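Local atomic coordinates of uncharacterized protein (Thermus thermophilus HB8, PDB entry 4WVA), a protein that hydrolyses the compatible solute mannosylglycerate to mannose and glycerate, and probably also splits glucosylglycerate, as a family GH63 glycoside hydrolase with an (alpha/alpha)6-barrel. Residues C57-G62 / G67-I72. Numbering follows the deposited sequence.
Sequences CLFDYG and GMLPHI
With CG of L69 anti to the backbone N (chi1 -165°), its isobutyl group reaches back to the last turn of helix 48-62, while F59, whose CG lies anti to its own carbonyl carbon (chi1 -81°), presents one ring face to it. The two methyls of L69 divide the work. CD1 sits over that face, 4.2 Å from the centroid of the F59 ring and 22° off its normal, a CH-pi contact displaced toward the rim. CD2 touches two side chains, 3.9 Å from F59 CZ and 3.9 Å from L58 CD2; L69 crosses both at roughly right angles. CD1 also lies 3.8 Å from L58 O, the carbonyl that accepts a weak hydrogen bond from G62 N in the final turn. G62, which ends the helix, has no side chain, and P70 comes close to its carbonyl: P70 CD stands 3.1 Å from G62 O, with P70 CG beside it. The side-chain part of the contact is apolar, and five of the six touching residues are buried. F138 of helix 121-146 also packs on L69, and L135 on F59, while the L69 carbonyl O is hydrogen-bonded to T102 OG1. The chain thus turns back on its own helix before entering strand 72-74, the central strand of a small antiparallel sheet, and this helix-to-loop return lies beside L33, probably part of the substrate site, in the (alpha/alpha)6-barrel fold.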
# COMPACT_ATOMS: atom_id res chain seq x y z
N CYS A 57 -6.79 -6.76 34.09
CA CYS A 57 -6.27 -7.88 34.88
C CYS A 57 -5.08 -8.54 34.17
O CYS A 57 -4.05 -8.81 34.77
CB CYS A 57 -7.39 -8.87 35.13
SG CYS A 57 -6.92 -10.29 36.14
N LEU A 58 -5.24 -8.81 32.87
CA LEU A 58 -4.17 -9.39 32.07
C LEU A 58 -2.86 -8.59 32.19
O LEU A 58 -1.79 -9.16 32.43
CB LEU A 58 -4.63 -9.48 30.61
CG LEU A 58 -3.61 -10.01 29.60
CD1 LEU A 58 -3.16 -11.42 29.92
CD2 LEU A 58 -4.20 -9.90 28.20
N PHE A 59 -2.93 -7.27 32.04
CA PHE A 59 -1.73 -6.44 32.12
C PHE A 59 -1.22 -6.28 33.54
O PHE A 59 -0.01 -6.41 33.82
CB PHE A 59 -1.95 -5.08 31.47
CG PHE A 59 -1.81 -5.11 29.99
CD1 PHE A 59 -0.57 -4.97 29.39
CD2 PHE A 59 -2.92 -5.32 29.18
CE1 PHE A 59 -0.44 -5.01 28.02
CE2 PHE A 59 -2.79 -5.36 27.81
CZ PHE A 59 -1.55 -5.22 27.23
N ASP A 60 -2.15 -6.00 34.46
CA ASP A 60 -1.75 -5.71 35.85
C ASP A 60 -1.05 -6.90 36.53
O ASP A 60 -0.06 -6.71 37.26
CB ASP A 60 -2.97 -5.30 36.68
CG ASP A 60 -3.39 -3.88 36.44
OD1 ASP A 60 -2.59 -3.10 35.90
OD2 ASP A 60 -4.53 -3.53 36.80
N TYR A 61 -1.54 -8.10 36.28
CA TYR A 61 -0.96 -9.31 36.88
C TYR A 61 -0.03 -10.10 35.97
O TYR A 61 0.71 -10.96 36.45
CB TYR A 61 -2.06 -10.20 37.44
CG TYR A 61 -2.82 -9.50 38.52
CD1 TYR A 61 -2.29 -9.41 39.80
CD2 TYR A 61 -4.04 -8.88 38.26
CE1 TYR A 61 -2.96 -8.73 40.80
CE2 TYR A 61 -4.72 -8.20 39.24
CZ TYR A 61 -4.18 -8.14 40.52
OH TYR A 61 -4.85 -7.47 41.52
N GLY A 62 -0.07 -9.82 34.67
CA GLY A 62 0.75 -10.56 33.71
C GLY A 62 2.01 -9.85 33.23
O GLY A 62 3.04 -10.48 33.05
N GLY A 67 8.17 -5.37 29.73
CA GLY A 67 7.04 -5.16 28.82
C GLY A 67 6.44 -6.44 28.27
O GLY A 67 5.35 -6.42 27.68
N MET A 68 7.11 -7.57 28.47
CA MET A 68 6.60 -8.82 27.93
C MET A 68 5.24 -9.16 28.54
O MET A 68 5.08 -9.10 29.76
CB MET A 68 7.54 -9.98 28.20
CG MET A 68 7.12 -11.21 27.41
SD MET A 68 7.96 -12.71 27.88
CE MET A 68 7.07 -13.01 29.40
N LEU A 69 4.28 -9.49 27.69
CA LEU A 69 2.99 -10.01 28.15
C LEU A 69 2.99 -11.51 27.93
O LEU A 69 3.12 -11.97 26.80
CB LEU A 69 1.85 -9.33 27.40
CG LEU A 69 0.46 -9.51 28.02
CD1 LEU A 69 0.34 -8.81 29.35
CD2 LEU A 69 -0.58 -8.97 27.06
N PRO A 70 2.87 -12.30 29.00
CA PRO A 70 2.99 -13.76 28.90
C PRO A 70 1.69 -14.40 28.45
O PRO A 70 0.64 -13.79 28.65
CB PRO A 70 3.29 -14.16 30.34
CG PRO A 70 2.54 -13.17 31.13
CD PRO A 70 2.57 -11.88 30.37
N HIS A 71 1.74 -15.60 27.89
CA HIS A 71 0.50 -16.22 27.40
C HIS A 71 -0.39 -16.76 28.51
O HIS A 71 -1.59 -16.85 28.33
CB HIS A 71 0.76 -17.26 26.31
CG HIS A 71 1.04 -18.64 26.79
ND1 HIS A 71 2.06 -18.95 27.67
CD2 HIS A 71 0.50 -19.82 26.41
CE1 HIS A 71 2.11 -20.26 27.83
NE2 HIS A 71 1.17 -20.81 27.07
N ILE A 72 0.18 -17.05 29.69
CA ILE A 72 -0.62 -17.47 30.83
C ILE A 72 -0.24 -16.69 32.08
O ILE A 72 0.94 -16.51 32.36
CB ILE A 72 -0.50 -18.99 31.15
CG1 ILE A 72 -0.79 -19.86 29.92
CG2 ILE A 72 -1.48 -19.38 32.26
CD1 ILE A 72 -0.45 -21.33 30.12